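Local coordinates for protein benzoylformate decarboxylase (PDB 4Q9D) that belongs to the thiamine pyrophosphate-dependent enzyme family, as a four-chain assembly whose subunits carry two cofactor-binding-type domains, a central domain and a bound magnesium ion, at residues Glu225-Leu236 with His246-Met255; Ala493-Val503 with Ala519-Pro528. All coordinates share one frame; numbering follows the deposited sequence.

How the interactions relate
The two contacts lie in different domains of one chain and do not touch. Their centres are 36 Å apart and their nearest atoms about 21 Å. Each joins an outermost strand of a six-stranded parallel sheet, as counted within the chain, to its neighbour. Interaction 1 sits in the central domain, where strand 249-252 closes the sheet beside strand 231-233. Interaction 2 sits in the C-terminal thiamine pyrophosphate-binding domain, where strand 499-502 lies beside strand 523-528. Interaction 2 is the one near the magnesium ion: the side chain of Val-526 is about 10 Å from the metal, which is bound by Asp-434, Asn-461 and Glu-463.

Interaction 1: Glu225-Leu236 with His246-Met255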
loop_
_atom_site.group_PDB
_atom_site.type_symbol
_atom_site.label_atom_id
_atom_site.label_comp_id
_atom_site.label_asym_id
_atom_site.label_seq_id
_atom_site.Cartn_x
_atom_site.Cartn_y
_atom_site.Cartn_z
ATOM N N GLU B 225 12.848 -1.267 43.988
ATOM C CA GLU B 225 13.159 -1.324 45.429
ATOM C C GLU B 225 13.558 0.039 46.014
ATOM O O GLU B 225 13.114 0.404 47.093
ATOM C CB GLU B 225 14.215 -2.389 45.721
ATOM C CG GLU B 225 13.647 -3.810 45.594
ATOM C CD GLU B 225 14.690 -4.864 45.909
ATOM O OE1 GLU B 225 15.846 -4.461 46.122
ATOM O OE2 GLU B 225 14.362 -6.081 45.923
ATOM N N LYS B 226 14.345 0.814 45.279
ATOM C CA LYS B 226 14.603 2.186 45.687
ATOM C C LYS B 226 13.349 3.042 45.737
ATOM O O LYS B 226 13.137 3.793 46.685
ATOM C CB LYS B 226 15.629 2.851 44.789
ATOM C CG LYS B 226 16.001 4.248 45.281
ATOM C CD LYS B 226 17.273 4.701 44.577
ATOM C CE LYS B 226 17.707 6.103 45.035
ATOM N NZ LYS B 226 19.008 6.459 44.423
ATOM N N LEU B 227 12.529 2.974 44.701
ATOM C CA LEU B 227 11.335 3.810 44.683
ATOM C C LEU B 227 10.329 3.413 45.785
ATOM O O LEU B 227 9.665 4.268 46.358
ATOM C CB LEU B 227 10.673 3.755 43.315
ATOM C CG LEU B 227 9.387 4.560 43.172
ATOM C CD1 LEU B 227 9.669 6.031 43.428
ATOM C CD2 LEU B 227 8.755 4.338 41.785
ATOM N N GLY B 228 10.222 2.120 46.067
ATOM C CA GLY B 228 9.365 1.633 47.139
ATOM C C GLY B 228 7.882 1.631 46.801
ATOM O O GLY B 228 7.034 1.465 47.688
ATOM N N ALA B 229 7.551 1.822 45.521
ATOM C CA ALA B 229 6.141 1.895 45.107
ATOM C C ALA B 229 5.605 0.506 44.730
ATOM O O ALA B 229 6.376 -0.410 44.453
ATOM C CB ALA B 229 5.971 2.894 43.931
ATOM N N PRO B 230 4.277 0.341 44.716
ATOM C CA PRO B 230 3.763 -0.922 44.188
ATOM C C PRO B 230 4.117 -1.042 42.708
ATOM O O PRO B 230 4.139 -0.041 41.995
ATOM C CB PRO B 230 2.246 -0.787 44.334
ATOM C CG PRO B 230 1.976 0.647 44.665
ATOM C CD PRO B 230 3.225 1.228 45.237
ATOM N N VAL B 231 4.400 -2.256 42.274
ATOM C CA VAL B 231 4.787 -2.530 40.884
ATOM C C VAL B 231 3.745 -3.431 40.215
ATOM O O VAL B 231 3.603 -4.582 40.610
ATOM C CB VAL B 231 6.129 -3.255 40.839
ATOM C CG1 VAL B 231 6.535 -3.500 39.397
ATOM C CG2 VAL B 231 7.199 -2.436 41.598
ATOM N N HIS B 232 3.005 -2.898 39.234
ATOM C CA HIS B 232 2.103 -3.709 38.412
ATOM C C HIS B 232 2.784 -4.265 37.169
ATOM O O HIS B 232 3.763 -3.702 36.689
ATOM C CB HIS B 232 0.905 -2.876 37.976
ATOM C CG HIS B 232 -0.133 -2.698 39.041
ATOM N ND1 HIS B 232 -1.130 -3.627 39.273
ATOM C CD2 HIS B 232 -0.352 -1.688 39.918
ATOM C CE1 HIS B 232 -1.929 -3.186 40.225
ATOM N NE2 HIS B 232 -1.473 -2.017 40.642
ATOM N N ALA B 233 2.263 -5.362 36.646
ATOM C CA ALA B 233 2.687 -5.844 35.346
ATOM C C ALA B 233 1.640 -5.431 34.308
ATOM O O ALA B 233 0.548 -4.984 34.653
ATOM C CB ALA B 233 2.847 -7.370 35.352
ATOM N N SER B 234 1.968 -5.604 33.033
ATOM C CA SER B 234 1.011 -5.379 31.963
ATOM C C SER B 234 -0.147 -6.353 32.079
ATOM O O SER B 234 0.035 -7.502 32.496
ATOM C CB SER B 234 1.691 -5.609 30.592
ATOM O OG SER B 234 0.760 -5.474 29.516
ATOM N N ALA B 235 -1.339 -5.908 31.702
ATOM C CA ALA B 235 -2.419 -6.861 31.445
ATOM C C ALA B 235 -2.015 -7.709 30.233
ATOM O O ALA B 235 -1.267 -7.245 29.357
ATOM C CB ALA B 235 -3.740 -6.102 31.143
ATOM N N LEU B 236 -2.500 -8.935 30.159
ATOM C CA LEU B 236 -2.300 -9.714 28.947
ATOM C C LEU B 236 -0.830 -9.721 28.501
ATOM O O LEU B 236 -0.517 -9.419 27.336
ATOM C CB LEU B 236 -3.191 -9.130 27.840
ATOM C CG LEU B 236 -4.693 -9.091 28.162
ATOM C CD1 LEU B 236 -5.390 -7.991 27.354
ATOM C CD2 LEU B 236 -5.354 -10.477 27.903
ATOM N N HIS B 246 7.700 -10.927 44.463
ATOM C CA HIS B 246 8.280 -9.759 45.129
ATOM C C HIS B 246 7.276 -9.024 46.022
ATOM O O HIS B 246 6.123 -8.841 45.627
ATOM C CB HIS B 246 8.818 -8.766 44.090
ATOM C CG HIS B 246 9.841 -7.822 44.632
ATOM N ND1 HIS B 246 9.503 -6.636 45.251
ATOM C CD2 HIS B 246 11.198 -7.874 44.618
ATOM C CE1 HIS B 246 10.610 -6.005 45.616
ATOM N NE2 HIS B 246 11.652 -6.728 45.234
ATOM N N PRO B 247 7.729 -8.547 47.208
ATOM C CA PRO B 247 6.828 -7.880 48.170
ATOM C C PRO B 247 6.156 -6.659 47.550
ATOM O O PRO B 247 5.053 -6.298 47.973
ATOM C CB PRO B 247 7.771 -7.415 49.302
ATOM C CG PRO B 247 9.028 -8.264 49.135
ATOM C CD PRO B 247 9.132 -8.603 47.679
ATOM N N LEU B 248 6.807 -6.020 46.574
ATOM C CA LEU B 248 6.207 -4.844 45.946
ATOM C C LEU B 248 5.214 -5.186 44.825
ATOM O O LEU B 248 4.523 -4.298 44.322
ATOM C CB LEU B 248 7.290 -3.909 45.416
ATOM C CG LEU B 248 8.160 -3.156 46.425
ATOM C CD1 LEU B 248 9.164 -2.311 45.647
ATOM C CD2 LEU B 248 7.342 -2.279 47.354
ATOM N N TYR B 249 5.151 -6.457 44.421
ATOM C CA TYR B 249 4.348 -6.819 43.244
ATOM C C TYR B 249 2.865 -6.673 43.498
ATOM O O TYR B 249 2.346 -7.210 44.462
ATOM C CB TYR B 249 4.654 -8.244 42.799
ATOM C CG TYR B 249 3.931 -8.700 41.534
ATOM C CD1 TYR B 249 4.072 -8.012 40.317
ATOM C CD2 TYR B 249 3.167 -9.843 41.545
ATOM C CE1 TYR B 249 3.450 -8.460 39.182
ATOM C CE2 TYR B 249 2.534 -10.293 40.428
ATOM C CZ TYR B 249 2.678 -9.610 39.245
ATOM O OH TYR B 249 2.038 -10.108 38.141
ATOM N N ALA B 250 2.185 -5.937 42.632
ATOM C CA ALA B 250 0.773 -5.742 42.768
ATOM C C ALA B 250 -0.051 -6.439 41.680
ATOM O O ALA B 250 -1.265 -6.204 41.554
ATOM C CB ALA B 250 0.443 -4.246 42.827
ATOM N N GLY B 251 0.601 -7.270 40.876
ATOM C CA GLY B 251 -0.107 -8.046 39.874
ATOM C C GLY B 251 -0.349 -7.266 38.588
ATOM O O GLY B 251 -0.004 -6.091 38.495
ATOM N N PRO B 252 -0.956 -7.917 37.590
ATOM C CA PRO B 252 -1.251 -7.263 36.312
ATOM C C PRO B 252 -2.307 -6.185 36.466
ATOM O O PRO B 252 -3.196 -6.303 37.289
ATOM C CB PRO B 252 -1.781 -8.413 35.437
ATOM C CG PRO B 252 -2.316 -9.408 36.439
ATOM C CD PRO B 252 -1.373 -9.328 37.608
ATOM N N LEU B 253 -2.205 -5.130 35.672
ATOM C CA LEU B 253 -3.277 -4.139 35.567
ATOM C C LEU B 253 -4.548 -4.787 35.033
ATOM O O LEU B 253 -4.488 -5.815 34.346
ATOM C CB LEU B 253 -2.858 -2.980 34.630
ATOM C CG LEU B 253 -1.840 -1.952 35.149
ATOM C CD1 LEU B 253 -1.516 -0.899 34.090
ATOM C CD2 LEU B 253 -2.393 -1.254 36.391
ATOM N N PRO B 254 -5.704 -4.180 35.327
ATOM C CA PRO B 254 -6.935 -4.578 34.644
ATOM C C PRO B 254 -6.802 -4.314 33.138
ATOM O O PRO B 254 -5.904 -3.569 32.722
ATOM C CB PRO B 254 -7.989 -3.632 35.241
ATOM C CG PRO B 254 -7.397 -3.171 36.574
ATOM C CD PRO B 254 -5.925 -3.107 36.320
ATOM N N MET B 255 -7.714 -4.876 32.346
ATOM C CA MET B 255 -7.626 -4.800 30.897
ATOM C C MET B 255 -8.698 -3.923 30.282
ATOM O O MET B 255 -8.941 -4.003 29.081
ATOM C CB MET B 255 -7.658 -6.203 30.280
ATOM C CG MET B 255 -8.920 -7.026 30.554
ATOM S SD MET B 255 -8.856 -8.639 29.699
ATOM C CE MET B 255 -7.502 -9.407 30.562
#
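The imidazole of His-232 is held between two aliphatic groups. Ala-250 CB lies over the centre of one face, 3.7 Å from the ring centroid. Leu-253 CD2 covers the opposite face, offset toward the rim, 3.8 Å from His-232 CG. Both are CH-pi contacts. Near the ring edge, His-232 ND1 donates to Gly-251 O at 2.8 Å, a bent bond with an N-H...O angle of 134°. Ala-233 N reaches the same oxygen from the other face of the carbonyl plane.

The His-246 ring is met at its edge. NE2 donates almost straight (171°) to Glu-225 OE2 at 2.9 Å, on the anti lone pair and close to the ring plane. The carboxylate is turned 34° from that plane. The glutamate chain is extended beyond CG. The second ring nitrogen, ND1, accepts from Leu-248 N at 3.1 Å, the donor a little out of the ring plane. Pro-247 CD lies over one face, offset toward the rim.

Both methyls of Leu-248 reach back to Ala-229 O, with CD1 3.6 Å from it. Tyr-249 brings its ring edge to Ala-233 CB, and Gly-251 N lies over the centre of one face. Phe-386 packs against the tyrosine from helix 382-388. The strands 231-233 and 249-252 run parallel. Val-231 N bonds Leu-248 O, Ala-250 N bonds Val-231 O, and Leu-253 N bonds Ala-233 O. Further on, Leu-236 CD2 meets Met-255 CE at 3.6 Å.

Both nitrogens of His-246 are engaged, which fixes its ring rotation. The two bonds are consistent with a neutral ring protonated on NE2, whose N-H the Glu-225 carboxylate would polarise.

Interaction 2: Ala493-Val503 with Ala519-Pro528; sequences AAGFGCRTATV and ADGPTVLVVP
Ala-493, near the end of helix 489-495, rests its CB on Val-524 CB at 3.6 Å. The helix then ends in a Schellman motif. Gly-497 has positive phi, and Gly-497 N and Cys-498 N bond back to Ala-494 O and Ala-493 O. Cys-498 lays its SG against Pro-522 CG at 3.7 Å, while its CB touches Val-524 CG2.

Arg-499 opens the strand. Its backbone N makes a weak bond to Pro-522 O, and a water links the same two atoms. The side chain bends at chi3 (75°). Its CD passes 3.6 Å from Ala-519 CB, and NH1 donates to Thr-523 OG1 at 2.9 Å, the oxygen lying near the guanidinium plane. Arg-499 O accepts from Val-524 N.

In Thr-500, OG1 stands opposite the backbone N (chi1 -168°) and reaches Val-524 O at 2.8 Å. Ala-501 N also donates to that oxygen, at 3.2 Å, so two bonds grip it. Ser-490 OG is a further partner of Thr-500 OG1. Ala-501 CB faces Leu-525 CD2, and Ala-501 O takes a straight bond from Val-526 N. Thr-502 turns its hydroxyl to Ser-490 OG.

Val-503 N bonds Val-526 O at 2.9 Å. Its CG2 packs tightly on Val-527 CG2 at 3.5 Å.

Arg-499, Ala-501, Thr-523 and Leu-525 share the face covered by helix 506-518; Thr-500, Thr-502, Val-524 and Val-526 lie on the other. The strands are parallel, their axes 9° apart. With helix 506-518 they form a beta-alpha-beta unit at the edge of the sheet in the thiamine pyrophosphate-binding fold.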
loop_
_atom_site.group_PDB
_atom_site.type_symbol
_atom_site.label_atom_id
_atom_site.label_comp_id
_atom_site.label_asym_id
_atom_site.label_seq_id
_atom_site.Cartn_x
_atom_site.Cartn_y
_atom_site.Cartn_z
ATOM N N ALA B 493 -1.457 -36.465 18.808
ATOM C CA ALA B 493 -0.102 -36.202 19.324
ATOM C C ALA B 493 0.836 -37.377 19.047
ATOM O O ALA B 493 1.975 -37.206 18.625
ATOM C CB ALA B 493 -0.160 -35.927 20.832
ATOM N N ALA B 494 0.327 -38.578 19.287
ATOM C CA ALA B 494 1.062 -39.797 19.067
ATOM C C ALA B 494 1.321 -39.906 17.575
ATOM O O ALA B 494 2.404 -40.279 17.159
ATOM C CB ALA B 494 0.234 -41.018 19.575
ATOM N N GLY B 495 0.328 -39.548 16.771
ATOM C CA GLY B 495 0.490 -39.574 15.326
ATOM C C GLY B 495 1.631 -38.714 14.818
ATOM O O GLY B 495 2.293 -39.085 13.852
ATOM N N PHE B 496 1.840 -37.563 15.466
ATOM C CA PHE B 496 2.953 -36.648 15.169
ATOM C C PHE B 496 4.263 -37.013 15.872
ATOM O O PHE B 496 5.244 -36.265 15.779
ATOM C CB PHE B 496 2.574 -35.195 15.513
ATOM C CG PHE B 496 1.644 -34.557 14.500
ATOM C CD1 PHE B 496 2.050 -34.388 13.175
ATOM C CD2 PHE B 496 0.385 -34.117 14.872
ATOM C CE1 PHE B 496 1.202 -33.794 12.234
ATOM C CE2 PHE B 496 -0.472 -33.512 13.938
ATOM C CZ PHE B 496 -0.070 -33.357 12.623
ATOM N N GLY B 497 4.279 -38.146 16.574
ATOM C CA GLY B 497 5.506 -38.646 17.179
ATOM C C GLY B 497 5.767 -38.267 18.632
ATOM O O GLY B 497 6.832 -38.579 19.173
ATOM N N CYS B 498 4.819 -37.594 19.276
ATOM C CA CYS B 498 5.036 -37.181 20.660
ATOM C C CYS B 498 4.592 -38.278 21.617
ATOM O O CYS B 498 3.633 -38.990 21.314
ATOM C CB CYS B 498 4.223 -35.925 20.968
ATOM S SG CYS B 498 4.919 -34.460 20.177
ATOM N N ARG B 499 5.274 -38.397 22.758
ATOM C CA ARG B 499 4.742 -39.163 23.889
ATOM C C ARG B 499 3.429 -38.513 24.295
ATOM O O ARG B 499 3.244 -37.300 24.127
ATOM C CB ARG B 499 5.661 -39.080 25.100
ATOM C CG ARG B 499 7.006 -39.763 25.008
ATOM C CD ARG B 499 7.690 -39.607 26.384
ATOM N NE ARG B 499 7.059 -40.519 27.352
ATOM C CZ ARG B 499 6.313 -40.189 28.421
ATOM N NH1 ARG B 499 6.079 -38.912 28.794
ATOM N NH2 ARG B 499 5.812 -41.180 29.150
ATOM N N THR B 500 2.528 -39.285 24.878
ATOM C CA THR B 500 1.238 -38.720 25.229
ATOM C C THR B 500 0.506 -39.536 26.302
ATOM O O THR B 500 0.742 -40.712 26.446
ATOM C CB THR B 500 0.351 -38.573 23.964
ATOM O OG1 THR B 500 -0.793 -37.776 24.283
ATOM C CG2 THR B 500 -0.112 -39.919 23.483
ATOM N N ALA B 501 -0.357 -38.876 27.069
ATOM C CA ALA B 501 -1.321 -39.572 27.914
ATOM C C ALA B 501 -2.561 -38.706 28.089
ATOM O O ALA B 501 -2.517 -37.475 27.961
ATOM C CB ALA B 501 -0.717 -39.964 29.279
ATOM N N THR B 502 -3.684 -39.365 28.336
ATOM C CA THR B 502 -4.910 -38.672 28.690
ATOM C C THR B 502 -5.070 -38.900 30.196
ATOM O O THR B 502 -5.199 -40.035 30.640
ATOM C CB THR B 502 -6.102 -39.249 27.906
ATOM O OG1 THR B 502 -5.888 -39.032 26.501
ATOM C CG2 THR B 502 -7.447 -38.617 28.361
ATOM N N VAL B 503 -5.023 -37.833 30.984
ATOM C CA VAL B 503 -5.004 -37.998 32.424
ATOM C C VAL B 503 -6.430 -38.147 32.990
ATOM O O VAL B 503 -7.385 -37.520 32.497
ATOM C CB VAL B 503 -4.191 -36.882 33.112
ATOM C CG1 VAL B 503 -2.851 -36.681 32.380
ATOM C CG2 VAL B 503 -4.949 -35.613 33.143
ATOM N N ALA B 519 11.563 -37.599 30.547
ATOM C CA ALA B 519 11.609 -38.262 29.244
ATOM C C ALA B 519 12.580 -37.556 28.293
ATOM O O ALA B 519 12.905 -36.393 28.472
ATOM C CB ALA B 519 10.204 -38.356 28.625
ATOM N N ASP B 520 13.062 -38.270 27.293
ATOM C CA ASP B 520 13.741 -37.592 26.194
ATOM C C ASP B 520 12.678 -37.293 25.134
ATOM O O ASP B 520 11.985 -38.189 24.652
ATOM C CB ASP B 520 14.890 -38.433 25.632
ATOM C CG ASP B 520 14.595 -39.914 25.672
ATOM O OD1 ASP B 520 13.400 -40.286 25.643
ATOM O OD2 ASP B 520 15.557 -40.710 25.741
ATOM N N GLY B 521 12.501 -36.022 24.822
ATOM C CA GLY B 521 11.459 -35.651 23.887
ATOM C C GLY B 521 10.185 -35.161 24.540
ATOM O O GLY B 521 9.949 -35.341 25.740
ATOM N N PRO B 522 9.340 -34.533 23.731
ATOM C CA PRO B 522 8.157 -33.820 24.212
ATOM C C PRO B 522 7.043 -34.782 24.576
ATOM O O PRO B 522 6.941 -35.883 24.033
ATOM C CB PRO B 522 7.727 -33.014 22.974
ATOM C CG PRO B 522 8.152 -33.891 21.830
ATOM C CD PRO B 522 9.481 -34.476 22.265
ATOM N N THR B 523 6.171 -34.334 25.464
ATOM C CA THR B 523 4.971 -35.087 25.804
ATOM C C THR B 523 3.780 -34.147 25.709
ATOM O O THR B 523 3.871 -32.974 26.088
ATOM C CB THR B 523 5.042 -35.606 27.273
ATOM O OG1 THR B 523 6.218 -36.396 27.443
ATOM C CG2 THR B 523 3.804 -36.420 27.637
ATOM N N VAL B 524 2.679 -34.674 25.195
ATOM C CA VAL B 524 1.399 -33.998 25.190
ATOM C C VAL B 524 0.476 -34.668 26.230
ATOM O O VAL B 524 0.083 -35.825 26.086
ATOM C CB VAL B 524 0.758 -34.034 23.792
ATOM C CG1 VAL B 524 -0.633 -33.367 23.805
ATOM C CG2 VAL B 524 1.710 -33.364 22.736
ATOM N N LEU B 525 0.158 -33.942 27.294
ATOM C CA LEU B 525 -0.730 -34.464 28.330
ATOM C C LEU B 525 -2.084 -33.800 28.138
ATOM O O LEU B 525 -2.208 -32.577 28.207
ATOM C CB LEU B 525 -0.172 -34.185 29.734
ATOM C CG LEU B 525 1.179 -34.842 30.046
ATOM C CD1 LEU B 525 1.675 -34.440 31.446
ATOM C CD2 LEU B 525 1.143 -36.355 29.890
ATOM N N VAL B 526 -3.089 -34.607 27.858
ATOM C CA VAL B 526 -4.419 -34.099 27.640
ATOM C C VAL B 526 -5.210 -34.237 28.951
ATOM O O VAL B 526 -5.388 -35.342 29.456
ATOM C CB VAL B 526 -5.093 -34.837 26.459
ATOM C CG1 VAL B 526 -6.430 -34.192 26.145
ATOM C CG2 VAL B 526 -4.165 -34.790 25.200
ATOM N N VAL B 527 -5.656 -33.106 29.502
ATOM C CA VAL B 527 -6.309 -33.074 30.794
ATOM C C VAL B 527 -7.771 -32.640 30.650
ATOM O O VAL B 527 -8.067 -31.483 30.352
ATOM C CB VAL B 527 -5.589 -32.125 31.760
ATOM C CG1 VAL B 527 -6.257 -32.171 33.145
ATOM C CG2 VAL B 527 -4.085 -32.477 31.870
ATOM N N PRO B 528 -8.710 -33.572 30.860
ATOM C CA PRO B 528 -10.110 -33.146 30.721
ATOM C C PRO B 528 -10.480 -32.172 31.831
ATOM O O PRO B 528 -10.244 -32.453 33.002
ATOM C CB PRO B 528 -10.902 -34.461 30.840
ATOM C CG PRO B 528 -9.880 -35.563 30.584
ATOM C CD PRO B 528 -8.560 -35.022 31.073
HETATM O O HOH W 1 8.450 -37.839 22.797
#